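Local coordinates for protein endoglucanase FnCel5A (Fervidobacterium nodosum, PDB 3NCO) that probably hydrolyses internal beta-1,4-glucosidic bonds of cellulose, acting as a family 5 endoglucanase on a TIM-barrel scaffold, at residues R53-V58 with P312-A317; F79-V84 with Q128-Y133; P117-I122 with F139-E144; E206-T211 with P220-G225. All coordinates share one frame; numbering follows the deposited sequence.

Contact 1: R53-V58 with P312-A317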
# COMPACT_ATOMS: atom_id res chain seq x y z
N ARG A 53 -2.43 -10.37 -16.62
CA ARG A 53 -3.84 -10.02 -16.37
C ARG A 53 -4.12 -8.56 -16.67
O ARG A 53 -5.29 -8.20 -16.96
CB ARG A 53 -4.26 -10.41 -14.95
CG ARG A 53 -5.73 -10.13 -14.63
CD ARG A 53 -6.69 -10.92 -15.58
NE ARG A 53 -8.10 -10.67 -15.29
CZ ARG A 53 -8.78 -9.61 -15.74
NH1 ARG A 53 -8.16 -8.71 -16.51
NH2 ARG A 53 -10.07 -9.43 -15.42
N GLY A 54 -3.06 -7.74 -16.63
CA GLY A 54 -3.16 -6.36 -17.08
C GLY A 54 -2.96 -5.32 -15.98
O GLY A 54 -3.16 -4.14 -16.22
N PHE A 55 -2.55 -5.76 -14.78
CA PHE A 55 -2.15 -4.80 -13.72
C PHE A 55 -0.89 -4.04 -14.17
O PHE A 55 -0.09 -4.59 -14.94
CB PHE A 55 -1.90 -5.54 -12.39
CG PHE A 55 -3.17 -6.08 -11.79
CD1 PHE A 55 -4.03 -5.24 -11.09
CD2 PHE A 55 -3.54 -7.41 -11.97
CE1 PHE A 55 -5.23 -5.72 -10.53
CE2 PHE A 55 -4.75 -7.90 -11.49
CZ PHE A 55 -5.59 -7.06 -10.71
N ASP A 56 -0.75 -2.79 -13.69
CA ASP A 56 0.43 -1.99 -14.02
C ASP A 56 1.53 -2.06 -12.98
O ASP A 56 2.68 -1.77 -13.30
CB ASP A 56 0.05 -0.51 -14.19
CG ASP A 56 -1.05 -0.30 -15.21
OD1 ASP A 56 -0.85 -0.62 -16.40
OD2 ASP A 56 -2.14 0.16 -14.78
N SER A 57 1.17 -2.41 -11.75
CA SER A 57 2.13 -2.26 -10.65
C SER A 57 1.80 -3.22 -9.51
O SER A 57 0.69 -3.77 -9.45
CB SER A 57 2.09 -0.81 -10.14
OG SER A 57 0.82 -0.55 -9.57
N VAL A 58 2.80 -3.43 -8.67
CA VAL A 58 2.61 -4.28 -7.50
C VAL A 58 3.16 -3.57 -6.29
O VAL A 58 4.22 -2.95 -6.34
CB VAL A 58 3.37 -5.66 -7.70
CG1 VAL A 58 4.84 -5.52 -8.03
CG2 VAL A 58 3.06 -6.65 -6.62
N PRO A 312 -16.41 -12.04 -11.61
CA PRO A 312 -15.88 -10.75 -12.07
C PRO A 312 -15.21 -9.86 -11.01
O PRO A 312 -14.92 -8.68 -11.31
CB PRO A 312 -17.13 -10.05 -12.62
CG PRO A 312 -18.24 -10.56 -11.74
CD PRO A 312 -17.87 -11.98 -11.38
N LEU A 313 -14.93 -10.40 -9.82
CA LEU A 313 -14.24 -9.58 -8.82
C LEU A 313 -12.97 -8.95 -9.37
O LEU A 313 -12.70 -7.77 -9.09
CB LEU A 313 -13.90 -10.37 -7.55
CG LEU A 313 -13.34 -9.53 -6.38
CD1 LEU A 313 -14.36 -8.50 -5.93
CD2 LEU A 313 -12.98 -10.49 -5.24
N THR A 314 -12.17 -9.73 -10.12
CA THR A 314 -10.89 -9.20 -10.63
C THR A 314 -11.13 -8.06 -11.58
O THR A 314 -10.46 -7.03 -11.52
CB THR A 314 -10.02 -10.32 -11.26
OG1 THR A 314 -9.70 -11.28 -10.23
CG2 THR A 314 -8.72 -9.77 -11.87
N THR A 315 -12.12 -8.25 -12.45
CA THR A 315 -12.50 -7.16 -13.37
C THR A 315 -13.00 -5.92 -12.61
O THR A 315 -12.72 -4.78 -13.00
CB THR A 315 -13.54 -7.68 -14.40
OG1 THR A 315 -12.95 -8.78 -15.11
CG2 THR A 315 -13.93 -6.58 -15.38
N SER A 316 -13.71 -6.14 -11.51
CA SER A 316 -14.07 -4.99 -10.62
C SER A 316 -12.89 -4.19 -10.13
O SER A 316 -12.97 -2.94 -10.07
CB SER A 316 -14.87 -5.44 -9.38
OG SER A 316 -16.21 -5.80 -9.77
N ALA A 317 -11.81 -4.90 -9.75
CA ALA A 317 -10.62 -4.22 -9.21
C ALA A 317 -9.77 -3.54 -10.29
O ALA A 317 -9.03 -2.57 -10.01
CB ALA A 317 -9.72 -5.24 -8.44
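Where helix 44-53 gives way to the loop leading into the second strand of the TIM barrel, Arg53 reaches Thr314 and Thr315 in the first turn of the C-terminal helix 313-318. CG stands anti to the backbone N (chi1 -178°) and the chain then bends at chi2; it and Thr314 come at each other from opposite directions, and the threonine methyl lies oblique to the guanidinium, CG2 being 3.6 Å from Arg53 NE and 4.1 Å from Arg53 CG. Thr314 can offer that methyl because its hydroxyl turns back to bond Ile310 O. Thr315 OG1 approaches the guanidinium at its edge, in plane, 3.0 Å from Arg53 NH2. The stronger partners of the charge are carboxylates: Arg53 NH2 makes a salt bridge with Glu311, whose other oxygen bonds Thr315 OG1, and NH1 makes one with the terminal carboxylate of Lys320. A Schellman motif at Gly54 (phi 115°) then leads the chain toward strand 57-60, and Phe55 brings its CZ to 4.3 Å from Thr314 CG2, while its ring also meets Trp309. Cutting Arg53 back to an alanine is likely to cost Glu311 and the terminal carboxylate of Lys320 this salt-bridge partner and to uncover the methyl of Thr314.

Contact 2: F79-V84 with Q128-Y133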
# COMPACT_ATOMS: atom_id res chain seq x y z
N PHE A 79 20.54 -12.36 3.95
CA PHE A 79 19.66 -13.28 3.26
C PHE A 79 18.33 -12.60 2.95
O PHE A 79 17.74 -12.80 1.87
CB PHE A 79 19.41 -14.53 4.12
CG PHE A 79 18.37 -15.46 3.54
CD1 PHE A 79 18.76 -16.45 2.62
CD2 PHE A 79 17.02 -15.34 3.89
CE1 PHE A 79 17.81 -17.32 2.06
CE2 PHE A 79 16.06 -16.19 3.32
CZ PHE A 79 16.45 -17.18 2.41
N PHE A 80 17.84 -11.80 3.89
CA PHE A 80 16.52 -11.15 3.69
C PHE A 80 16.59 -10.01 2.66
O PHE A 80 15.70 -9.89 1.79
CB PHE A 80 15.98 -10.61 5.01
CG PHE A 80 14.57 -10.15 4.88
CD1 PHE A 80 13.56 -11.08 4.76
CD2 PHE A 80 14.26 -8.80 4.88
CE1 PHE A 80 12.24 -10.68 4.64
CE2 PHE A 80 12.95 -8.37 4.77
CZ PHE A 80 11.93 -9.30 4.62
N LEU A 81 17.64 -9.20 2.74
CA LEU A 81 17.82 -8.16 1.75
C LEU A 81 17.94 -8.82 0.36
O LEU A 81 17.33 -8.35 -0.62
CB LEU A 81 19.10 -7.36 2.07
CG LEU A 81 19.40 -6.19 1.10
CD1 LEU A 81 18.20 -5.21 0.96
CD2 LEU A 81 20.67 -5.46 1.57
N ASP A 82 18.69 -9.92 0.29
CA ASP A 82 18.86 -10.63 -0.99
C ASP A 82 17.52 -11.12 -1.54
O ASP A 82 17.26 -11.03 -2.74
CB ASP A 82 19.84 -11.78 -0.84
CG ASP A 82 21.27 -11.31 -0.71
OD1 ASP A 82 21.52 -10.10 -0.93
OD2 ASP A 82 22.13 -12.16 -0.42
N ARG A 83 16.69 -11.61 -0.64
CA ARG A 83 15.35 -12.06 -1.00
C ARG A 83 14.51 -10.91 -1.59
O ARG A 83 13.85 -11.09 -2.65
CB ARG A 83 14.62 -12.60 0.26
CG ARG A 83 13.16 -13.07 0.06
CD ARG A 83 12.99 -14.07 -1.06
NE ARG A 83 11.58 -14.36 -1.25
CZ ARG A 83 11.07 -14.94 -2.33
NH1 ARG A 83 11.88 -15.32 -3.34
NH2 ARG A 83 9.74 -15.14 -2.40
N VAL A 84 14.47 -9.78 -0.85
CA VAL A 84 13.68 -8.64 -1.36
C VAL A 84 14.21 -8.18 -2.75
O VAL A 84 13.43 -7.87 -3.67
CB VAL A 84 13.57 -7.50 -0.31
CG1 VAL A 84 12.77 -6.33 -0.84
CG2 VAL A 84 12.88 -8.01 0.94
N GLN A 128 20.23 2.60 0.32
CA GLN A 128 21.56 2.36 -0.22
C GLN A 128 21.52 1.16 -1.15
O GLN A 128 22.14 1.18 -2.25
CB GLN A 128 22.55 2.09 0.90
CG GLN A 128 23.94 1.61 0.42
CD GLN A 128 24.76 2.73 -0.22
OE1 GLN A 128 24.60 3.89 0.14
NE2 GLN A 128 25.63 2.38 -1.17
N ALA A 129 20.80 0.12 -0.73
CA ALA A 129 20.80 -1.15 -1.50
C ALA A 129 20.14 -0.99 -2.86
O ALA A 129 20.60 -1.60 -3.87
CB ALA A 129 20.18 -2.29 -0.71
N PHE A 130 19.10 -0.15 -2.92
CA PHE A 130 18.32 -0.02 -4.17
C PHE A 130 18.66 1.26 -4.97
O PHE A 130 18.03 1.55 -5.97
CB PHE A 130 16.81 -0.11 -3.83
CG PHE A 130 16.38 -1.52 -3.51
CD1 PHE A 130 16.07 -2.40 -4.54
CD2 PHE A 130 16.28 -1.95 -2.19
CE1 PHE A 130 15.65 -3.73 -4.25
CE2 PHE A 130 15.87 -3.27 -1.87
CZ PHE A 130 15.53 -4.16 -2.91
N LYS A 131 19.74 1.96 -4.59
CA LYS A 131 19.97 3.31 -5.13
C LYS A 131 20.04 3.38 -6.66
O LYS A 131 19.61 4.38 -7.26
CB LYS A 131 21.20 3.96 -4.48
CG LYS A 131 22.53 3.35 -4.86
CD LYS A 131 23.64 4.00 -4.03
CE LYS A 131 25.01 3.37 -4.30
NZ LYS A 131 25.47 3.49 -5.71
N ASP A 132 20.56 2.32 -7.28
CA ASP A 132 20.83 2.34 -8.71
C ASP A 132 19.70 1.64 -9.49
O ASP A 132 19.82 1.46 -10.70
CB ASP A 132 22.19 1.69 -9.01
CG ASP A 132 23.37 2.52 -8.44
OD1 ASP A 132 23.35 3.75 -8.63
OD2 ASP A 132 24.30 1.95 -7.81
N TYR A 133 18.63 1.23 -8.80
CA TYR A 133 17.51 0.58 -9.48
C TYR A 133 16.77 1.57 -10.36
O TYR A 133 16.74 2.76 -10.05
CB TYR A 133 16.56 -0.05 -8.43
CG TYR A 133 16.92 -1.47 -8.09
CD1 TYR A 133 18.12 -1.77 -7.45
CD2 TYR A 133 16.06 -2.51 -8.40
CE1 TYR A 133 18.48 -3.09 -7.12
CE2 TYR A 133 16.39 -3.82 -8.09
CZ TYR A 133 17.61 -4.12 -7.45
OH TYR A 133 17.99 -5.41 -7.11
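Ala129 presents its CB to the forked end of Leu81, lying 3.9 Å from Leu81 CD1 and equally far from Leu81 CD2. Leu81 reaches it with CG anti to the backbone N (chi1 -179°), a torsion that carries both methyls out from helix 78-93 toward helix 112-130. Next along the chain, Phe130 slides past Leu81 in the opposite direction. Its ring carbon CE2 comes to 4.1 Å from Leu81 CD1, and its CZ to 4.1 Å from Val84 CG1, with Val84 crossing the phenylalanine at about a right angle. Both methyls approach the ring obliquely. Lys85 and Val88, further along helix 78-93, and Leu137 and Phe139 of strand 137-140 also touch this buried ring. Lys131 and Asp132 turn outward in a type I beta turn, closed by the bond from Tyr133 N to Phe130 O, and form a salt bridge, Lys131 NZ meeting Asp132 OD2 on its syn side at 2.9 Å, 29° out of the carboxylate plane. Tyr133 folds back under Phe130, whose edge atom CD1 stands 3.4 Å above the centre of the tyrosine ring; the phenol OH bonds Asp89 of helix 78-93. Apolar packing between the helices that follow the second and third strands, here with Ala129 and Phe130 against Leu81 and Val84, belongs to the outer helical layer of a TIM barrel.

Contact 3: P117-I122 with F139-E144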
# COMPACT_ATOMS: atom_id res chain seq x y z
N PRO A 117 14.01 6.03 15.24
CA PRO A 117 15.38 5.94 14.77
C PRO A 117 15.76 4.61 14.16
O PRO A 117 16.69 4.57 13.36
CB PRO A 117 16.19 6.18 16.05
CG PRO A 117 15.29 7.05 16.90
CD PRO A 117 13.93 6.45 16.66
N VAL A 118 15.04 3.52 14.51
CA VAL A 118 15.34 2.22 13.92
C VAL A 118 14.80 2.23 12.48
O VAL A 118 15.47 1.77 11.56
CB VAL A 118 14.75 1.05 14.75
CG1 VAL A 118 15.03 -0.30 14.08
CG2 VAL A 118 15.28 1.09 16.19
N LEU A 119 13.61 2.80 12.28
CA LEU A 119 13.08 2.95 10.93
C LEU A 119 14.03 3.79 10.07
O LEU A 119 14.27 3.47 8.89
CB LEU A 119 11.67 3.60 10.97
CG LEU A 119 11.01 3.77 9.60
CD1 LEU A 119 10.64 2.42 8.98
CD2 LEU A 119 9.80 4.67 9.86
N VAL A 120 14.56 4.86 10.67
CA VAL A 120 15.51 5.68 9.89
C VAL A 120 16.68 4.80 9.39
O VAL A 120 17.12 4.91 8.21
CB VAL A 120 16.03 6.89 10.68
CG1 VAL A 120 17.13 7.57 9.94
CG2 VAL A 120 14.89 7.91 10.92
N GLU A 121 17.24 3.98 10.29
CA GLU A 121 18.38 3.11 9.91
C GLU A 121 17.99 2.04 8.89
O GLU A 121 18.75 1.76 7.97
CB GLU A 121 18.98 2.43 11.13
CG GLU A 121 19.64 3.40 12.12
CD GLU A 121 20.62 4.37 11.45
OE1 GLU A 121 21.53 3.90 10.73
OE2 GLU A 121 20.50 5.60 11.62
N ILE A 122 16.79 1.48 9.03
CA ILE A 122 16.29 0.52 8.01
C ILE A 122 16.30 1.18 6.65
O ILE A 122 16.84 0.66 5.68
CB ILE A 122 14.86 0.01 8.37
CG1 ILE A 122 14.98 -0.99 9.51
CG2 ILE A 122 14.14 -0.63 7.13
CD1 ILE A 122 13.66 -1.30 10.22
N PHE A 139 9.72 3.93 -3.35
CA PHE A 139 9.80 3.57 -1.93
C PHE A 139 8.55 4.06 -1.20
O PHE A 139 7.91 5.01 -1.66
CB PHE A 139 10.98 4.28 -1.26
CG PHE A 139 12.32 3.84 -1.77
CD1 PHE A 139 12.41 2.63 -2.47
CD2 PHE A 139 13.50 4.58 -1.50
CE1 PHE A 139 13.60 2.17 -2.96
CE2 PHE A 139 14.75 4.13 -1.96
CZ PHE A 139 14.82 2.90 -2.68
N GLU A 140 8.20 3.43 -0.07
CA GLU A 140 7.05 3.85 0.71
C GLU A 140 7.41 3.74 2.19
O GLU A 140 7.50 2.63 2.69
CB GLU A 140 5.87 2.94 0.39
CG GLU A 140 4.63 3.34 1.24
CD GLU A 140 3.39 2.50 1.02
OE1 GLU A 140 3.48 1.52 0.25
OE2 GLU A 140 2.36 2.79 1.62
N ILE A 141 7.69 4.88 2.84
CA ILE A 141 8.34 4.89 4.15
C ILE A 141 7.72 3.96 5.20
O ILE A 141 8.43 3.15 5.81
CB ILE A 141 8.39 6.30 4.72
CG1 ILE A 141 9.38 7.08 3.84
CG2 ILE A 141 8.99 6.30 6.16
CD1 ILE A 141 9.33 8.61 4.10
N PHE A 142 6.40 4.06 5.37
CA PHE A 142 5.73 3.23 6.37
C PHE A 142 4.25 3.04 6.07
O PHE A 142 3.56 3.98 5.67
CB PHE A 142 5.94 3.75 7.80
CG PHE A 142 5.57 2.76 8.86
CD1 PHE A 142 6.23 1.52 8.97
CD2 PHE A 142 4.51 3.05 9.71
CE1 PHE A 142 5.82 0.58 9.94
CE2 PHE A 142 4.13 2.16 10.71
CZ PHE A 142 4.77 0.93 10.83
N ASN A 143 3.77 1.83 6.31
CA ASN A 143 2.36 1.50 6.12
C ASN A 143 1.54 1.91 7.33
O ASN A 143 1.80 1.50 8.45
CB ASN A 143 2.28 -0.02 5.98
CG ASN A 143 0.87 -0.52 5.83
OD1 ASN A 143 0.33 -1.21 6.72
ND2 ASN A 143 0.27 -0.15 4.79
N GLU A 144 0.49 2.70 7.07
CA GLU A 144 -0.50 2.98 8.15
C GLU A 144 0.11 3.40 9.50
O GLU A 144 0.06 2.66 10.46
CB GLU A 144 -1.40 1.76 8.34
CG GLU A 144 -2.28 1.55 7.13
CD GLU A 144 -3.25 0.43 7.28
OE1 GLU A 144 -3.22 -0.28 8.31
OE2 GLU A 144 -4.03 0.16 6.37
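Leu119 spreads its two methyls over the backbone and side chain of Ile141. CD1 sits 3.9 Å from Ile141 O, and CD2 lies 4.1 Å from Ile141 CG2. With CG anti to the backbone N (chi1 -179°) and chi2 at 68°, CD2 is the methyl that extends furthest from the helix, and it also approaches Phe142 CB at 4.5 Å. The two aliphatic side chains cross at about a right angle, so the leucine covers the CG2 branch of Ile141 and does not run alongside it. Although CD1 is apolar and faces a carbonyl oxygen, Ile141 O is not left unserved: Trp123, one turn further along the helix, donates its indole NE1 to it. The evidence for close apposition is the pair Leu119 and Ile141 itself, whose CA atoms are 8.5 Å apart, the shortest such spacing across the two segments. Topologically this is the return half of a beta-alpha-beta crossover: helix 112-130 follows the third barrel strand and packs on residues 141-142, which follow strand 137-140. All three touching residues are buried. Ile141 is further enclosed by Trp154 of helix 151-168 and by Val174 and Ile176 of the fifth strand, and the Phe142 ring meets Tyr109 with planes about 55° apart. Just beyond, the chain runs into Asn143 and Glu144 at the C-terminal end of the barrel, the end where family 5 glycosidases hold their active site; there Glu144 OE2 is hydrogen-bonded to His203.

Contact 4: E206-T211 with P220-G225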
# COMPACT_ATOMS: atom_id res chain seq x y z
N GLU A 206 -14.14 1.63 3.85
CA GLU A 206 -15.50 1.99 4.28
C GLU A 206 -16.54 1.42 3.36
O GLU A 206 -16.32 1.38 2.14
CB GLU A 206 -15.66 3.50 4.33
CG GLU A 206 -14.57 4.11 5.24
CD GLU A 206 -14.55 3.44 6.60
OE1 GLU A 206 -15.62 3.19 7.20
OE2 GLU A 206 -13.47 3.09 7.10
N PRO A 207 -17.69 1.00 3.92
CA PRO A 207 -18.07 0.87 5.35
C PRO A 207 -17.28 -0.27 5.97
O PRO A 207 -17.27 -1.38 5.40
CB PRO A 207 -19.58 0.53 5.28
CG PRO A 207 -19.98 0.96 3.91
CD PRO A 207 -18.81 0.66 3.04
N PHE A 208 -16.58 -0.00 7.08
CA PHE A 208 -15.70 -1.00 7.68
C PHE A 208 -16.49 -2.23 8.12
O PHE A 208 -15.96 -3.36 8.03
CB PHE A 208 -14.95 -0.40 8.86
CG PHE A 208 -13.71 -1.13 9.23
CD1 PHE A 208 -12.52 -0.85 8.57
CD2 PHE A 208 -13.70 -2.06 10.29
CE1 PHE A 208 -11.34 -1.50 8.91
CE2 PHE A 208 -12.48 -2.72 10.65
CZ PHE A 208 -11.32 -2.42 9.95
N ASN A 209 -17.75 -2.02 8.53
CA ASN A 209 -18.56 -3.18 8.93
C ASN A 209 -18.99 -4.01 7.72
O ASN A 209 -19.46 -5.16 7.88
CB ASN A 209 -19.73 -2.79 9.86
CG ASN A 209 -20.85 -2.02 9.15
OD1 ASN A 209 -20.72 -1.61 7.99
ND2 ASN A 209 -21.93 -1.76 9.88
N PHE A 210 -18.81 -3.45 6.51
CA PHE A 210 -18.99 -4.24 5.30
C PHE A 210 -17.70 -4.93 4.87
O PHE A 210 -17.68 -6.15 4.66
CB PHE A 210 -19.56 -3.42 4.13
CG PHE A 210 -19.53 -4.19 2.83
CD1 PHE A 210 -20.41 -5.27 2.62
CD2 PHE A 210 -18.57 -3.94 1.86
CE1 PHE A 210 -20.34 -6.03 1.46
CE2 PHE A 210 -18.48 -4.70 0.69
CZ PHE A 210 -19.36 -5.74 0.49
N THR A 211 -16.60 -4.17 4.75
CA THR A 211 -15.40 -4.76 4.17
C THR A 211 -14.72 -5.72 5.16
O THR A 211 -13.93 -6.59 4.74
CB THR A 211 -14.36 -3.69 3.80
OG1 THR A 211 -13.92 -3.02 5.00
CG2 THR A 211 -14.95 -2.69 2.72
N PRO A 220 -14.41 -6.10 18.49
CA PRO A 220 -15.11 -7.38 18.44
C PRO A 220 -15.23 -7.87 16.99
O PRO A 220 -15.24 -7.07 16.05
CB PRO A 220 -16.50 -7.06 19.02
CG PRO A 220 -16.70 -5.58 18.66
CD PRO A 220 -15.33 -4.98 18.82
N THR A 221 -15.29 -9.18 16.80
CA THR A 221 -15.58 -9.69 15.46
C THR A 221 -16.93 -9.10 15.04
O THR A 221 -17.87 -9.04 15.84
CB THR A 221 -15.62 -11.22 15.46
OG1 THR A 221 -14.34 -11.70 15.91
CG2 THR A 221 -15.91 -11.74 14.05
N LEU A 222 -16.97 -8.59 13.81
CA LEU A 222 -18.18 -7.92 13.29
C LEU A 222 -19.11 -8.90 12.61
O LEU A 222 -18.64 -9.85 11.92
CB LEU A 222 -17.76 -6.81 12.28
CG LEU A 222 -16.78 -5.78 12.88
CD1 LEU A 222 -16.38 -4.71 11.84
CD2 LEU A 222 -17.31 -5.10 14.16
N PRO A 223 -20.45 -8.69 12.79
CA PRO A 223 -21.45 -9.57 12.22
C PRO A 223 -21.34 -9.74 10.71
O PRO A 223 -21.03 -8.76 10.01
CB PRO A 223 -22.79 -8.84 12.51
CG PRO A 223 -22.49 -7.91 13.64
CD PRO A 223 -21.04 -7.59 13.59
N ILE A 224 -21.62 -10.93 10.21
CA ILE A 224 -21.72 -11.14 8.76
C ILE A 224 -23.14 -10.89 8.22
O ILE A 224 -24.05 -10.48 8.97
CB ILE A 224 -21.22 -12.51 8.28
CG1 ILE A 224 -21.99 -13.67 8.95
CG2 ILE A 224 -19.71 -12.65 8.55
CD1 ILE A 224 -22.02 -14.89 8.08
N GLY A 225 -23.31 -11.09 6.92
CA GLY A 225 -24.56 -10.78 6.24
C GLY A 225 -24.80 -9.32 5.90
O GLY A 225 -25.91 -8.96 5.51
O HOH W 1 -20.55 -6.22 10.22
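Leu222 points its CB toward the short helix 208-211, and that atom already lies 3.5 Å from the bridging water between the two segments. CG follows beside the backbone N (chi1 -56°), and chi2 near 180° sends CD1 straight on, so that this methyl does nearly all the touching. It rests against backbone as much as side chain: Asn209 CA is 3.9 Å from Leu222 CD1, and Phe208 O is 4.1 Å from the same methyl. The Phe208 side chain crosses that of Leu222 at about a right angle, and the methyl lies oblique to the ring, Phe208 CD2 being 4.1 Å from Leu222 CD1. Phe208 is in turn stacked on His212. Both segments belong to the long excursion that leaves the sixth strand of the TIM barrel, 198-204, and returns to helix 232-252, on the side of the barrel where this family binds its substrate. The helix begins with Pro207 at the N-cap position, its carbonyl O accepting from both Phe210 N and Thr211 N, and Glu206 OE1 adds a weak bond to Phe208 N (3.3 Å). The polar half of the contact is carried by water: a single molecule donates to Asn209 O at 2.8 Å and to Pro223 O at 2.6 Å, joining two carbonyls that lie only 4.5 Å apart. A backbone bond between Leu222 and Gly214 also ties 220-225 to the intervening loop.

From the N terminus, the chain opens contact 1 at 53-58 and closes it only at 312-317, so the other three lie within its span and the turn between helix 44-53 and the second strand is tied to the C-terminal helix 313-318. Contact 2 opens at 79-84; contact 3 opens at 117-122 before contact 2 closes at 128-133, and closes itself at 139-144, so these two cross. They share helix 112-130 and touch where Phe130 CB meets Phe139 CZ at 3.8 Å, linking helix 78-93 with strand 137-140. Contact 4 follows in series, closing a short loop beyond the sixth strand; its centre is about 38 Å from that of contact 2, across the centre of the chain.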